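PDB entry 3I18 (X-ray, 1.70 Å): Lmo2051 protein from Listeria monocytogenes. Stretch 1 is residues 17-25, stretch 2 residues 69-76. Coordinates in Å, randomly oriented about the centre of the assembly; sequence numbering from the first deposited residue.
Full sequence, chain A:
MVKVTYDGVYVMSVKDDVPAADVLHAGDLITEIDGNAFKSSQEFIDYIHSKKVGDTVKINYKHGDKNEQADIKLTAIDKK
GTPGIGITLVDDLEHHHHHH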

# COMPACT_ATOMS: atom_id res chain seq x y z
N ASP A 17 5.80 12.18 6.21
CA ASP A 17 6.11 12.06 7.63
C ASP A 17 5.67 10.73 8.24
O ASP A 17 5.41 10.65 9.44
CB ASP A 17 5.47 13.22 8.40
CG ASP A 17 3.99 13.34 8.13
OD1 ASP A 17 3.35 14.24 8.72
OD2 ASP A 17 3.46 12.54 7.33
N VAL A 18 5.58 9.70 7.41
CA VAL A 18 5.17 8.38 7.88
C VAL A 18 6.22 7.34 7.48
O VAL A 18 7.01 7.58 6.57
CB VAL A 18 3.81 7.97 7.29
CG1 VAL A 18 2.73 8.95 7.72
CG2 VAL A 18 3.90 7.91 5.77
N PRO A 19 6.23 6.18 8.16
CA PRO A 19 7.20 5.14 7.82
C PRO A 19 7.24 4.81 6.33
O PRO A 19 8.32 4.54 5.79
CB PRO A 19 6.74 3.97 8.67
CG PRO A 19 6.24 4.65 9.92
CD PRO A 19 5.44 5.81 9.34
N ALA A 20 6.09 4.82 5.68
CA ALA A 20 6.04 4.51 4.25
C ALA A 20 6.97 5.40 3.42
O ALA A 20 7.51 4.96 2.40
CB ALA A 20 4.61 4.61 3.74
N ALA A 21 7.16 6.64 3.84
CA ALA A 21 8.01 7.57 3.10
C ALA A 21 9.47 7.13 3.04
O ALA A 21 10.24 7.62 2.22
CB ALA A 21 7.92 8.97 3.72
N ASP A 22 9.84 6.20 3.91
CA ASP A 22 11.21 5.70 3.95
C ASP A 22 11.37 4.44 3.10
O ASP A 22 12.45 3.85 3.06
CB ASP A 22 11.60 5.43 5.41
CG ASP A 22 12.93 6.04 5.79
OD1 ASP A 22 13.24 7.16 5.32
OD2 ASP A 22 13.67 5.41 6.57
N VAL A 23 10.30 4.05 2.40
CA VAL A 23 10.32 2.86 1.55
C VAL A 23 9.74 3.09 0.15
O VAL A 23 10.42 2.86 -0.86
CB VAL A 23 9.50 1.70 2.19
CG1 VAL A 23 9.44 0.52 1.23
CG2 VAL A 23 10.10 1.29 3.51
N LEU A 24 8.49 3.53 0.08
CA LEU A 24 7.80 3.74 -1.19
C LEU A 24 7.99 5.12 -1.80
O LEU A 24 8.36 6.08 -1.12
CB LEU A 24 6.30 3.47 -1.01
CG LEU A 24 5.89 2.08 -0.51
CD1 LEU A 24 4.41 2.06 -0.20
CD2 LEU A 24 6.24 1.03 -1.55
N HIS A 25 7.73 5.21 -3.10
CA HIS A 25 7.82 6.46 -3.83
C HIS A 25 6.66 6.51 -4.82
O HIS A 25 6.11 5.48 -5.20
CB HIS A 25 9.15 6.57 -4.59
CG HIS A 25 10.33 6.86 -3.71
ND1 HIS A 25 11.11 5.87 -3.15
CD2 HIS A 25 10.86 8.04 -3.30
CE1 HIS A 25 12.07 6.43 -2.43
NE2 HIS A 25 11.94 7.74 -2.50
N GLN A 69 11.29 -5.40 -1.70
CA GLN A 69 10.46 -5.92 -0.62
C GLN A 69 10.87 -5.24 0.66
O GLN A 69 12.06 -5.07 0.93
CB GLN A 69 10.65 -7.42 -0.48
CG GLN A 69 9.69 -8.06 0.51
CD GLN A 69 9.99 -9.52 0.75
OE1 GLN A 69 10.99 -9.86 1.38
NE2 GLN A 69 9.13 -10.39 0.23
N ALA A 70 9.89 -4.85 1.46
CA ALA A 70 10.20 -4.19 2.71
C ALA A 70 8.99 -4.18 3.62
O ALA A 70 7.86 -4.34 3.17
CB ALA A 70 10.67 -2.76 2.45
N ASP A 71 9.25 -4.00 4.91
CA ASP A 71 8.19 -3.94 5.89
C ASP A 71 7.83 -2.49 6.14
O ASP A 71 8.70 -1.61 6.14
CB ASP A 71 8.63 -4.57 7.22
CG ASP A 71 8.73 -6.07 7.15
OD1 ASP A 71 7.82 -6.70 6.57
OD2 ASP A 71 9.71 -6.62 7.70
N ILE A 72 6.55 -2.23 6.35
CA ILE A 72 6.09 -0.88 6.62
C ILE A 72 5.14 -0.94 7.80
O ILE A 72 4.26 -1.79 7.85
CB ILE A 72 5.38 -0.28 5.39
CG1 ILE A 72 6.34 -0.29 4.20
CG2 ILE A 72 4.94 1.15 5.68
CD1 ILE A 72 5.74 0.31 2.93
N LYS A 73 5.35 -0.06 8.77
CA LYS A 73 4.49 -0.02 9.94
C LYS A 73 3.26 0.81 9.59
O LYS A 73 3.37 1.87 8.96
CB LYS A 73 5.23 0.59 11.13
CG LYS A 73 4.43 0.66 12.43
CD LYS A 73 5.34 0.70 13.65
CE LYS A 73 6.10 -0.62 13.80
NZ LYS A 73 6.91 -0.67 15.05
N LEU A 74 2.09 0.32 9.99
CA LEU A 74 0.85 1.02 9.70
C LEU A 74 0.67 2.16 10.69
O LEU A 74 1.05 2.05 11.86
CB LEU A 74 -0.34 0.07 9.82
CG LEU A 74 -0.36 -1.09 8.81
CD1 LEU A 74 -1.63 -1.88 8.99
CD2 LEU A 74 -0.28 -0.52 7.39
N THR A 75 0.11 3.26 10.21
CA THR A 75 -0.12 4.43 11.05
C THR A 75 -1.61 4.75 10.95
O THR A 75 -2.34 4.05 10.26
CB THR A 75 0.73 5.63 10.58
OG1 THR A 75 0.63 6.70 11.52
CG2 THR A 75 0.28 6.10 9.20
N ALA A 76 -2.07 5.78 11.65
CA ALA A 76 -3.47 6.15 11.57
C ALA A 76 -3.64 7.08 10.37
O ALA A 76 -2.88 8.04 10.24
CB ALA A 76 -3.89 6.87 12.86
O HOH W 1 3.45 4.32 7.31

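No direct hydrogen bond joins the two stretches, which lie at least 47 residues apart in sequence wherever they touch. Apolar packing and one bridging water account for the contact, and the surface buried, both sides summed, is 346 Å².

The apolar packing centres on Ile-72, which gives up 84 Å² to the other stretch, more than any other residue here. Its CA-to-CB bond points sideways, but with chi1 at -58° (m) and chi2 at -179° (t) its end comes nearer to stretch 1. Ile-72 CG2 lies 4.0 Å from Ala-20 CB and 3.8 Å from Ala-20 CA; Ile-72 CD1 lies 3.8 Å from Leu-24 CD1 and 4.1 Å from Val-23 CG1. The two ends of the branched side chain thus reach different residues, CG2 meeting Ala-20 and CD1 meeting Leu-24 and Val-23. The small side chain of Ala-20 suits a close backbone approach: its CA is 5.9 Å from Ile-72 CA. Leu-24 also starts sideways, and its m,t rotamer carries the end of a longer chain inward to the isoleucine. Ile-72, Ala-20 and Leu-24 are all buried, as befits side chains without polar groups.

Val-23 and Ala-70 form a second apolar pair. Both CB atoms point toward the other stretch, and Val-23 CG1 meets Ala-70 CB at 3.7 Å. Here the CA atoms are 7.1 Å apart, so the two-branched valine, at chi1 176° (t), spans a gap that the methyl of alanine only partly fills. At the other end Val-18 CG1 approaches Thr-75 CG2 at 4.0 Å; threonine presents its methyl to this contact, while its OG1 lies farther from Val-18 CG1.

Polar linkage comes through water 1, which accepts from Ala-20 N at 3.1 Å and donates to Lys-73 O at 3.0 Å. Beside it, Pro-19 CB packs 4.0 Å from Lys-73 O, and Pro-19 CG lies 4.4 Å from Lys-73 CB. Proline covers this exposed margin with its ring, whereas the end of the lysine side chain leads away, leaving its aliphatic base near the contact and its amine clear of it.

Backbone bonding shapes stretch 1 for these contacts. Ala-21 N donates to Val-18 O, Asp-22 N to Pro-19 O, and Val-23 N to Ala-20 O, each at 2.9 Å, consistent with the 3-10 segment at 19-22. Leu-24 N also donates to Ala-20 O at 2.9 Å. On the facing strand, Gln-69 and Asp-71 direct their CB atoms away while Ala-70 points toward stretch 1, placing the polar side chains at exposed positions.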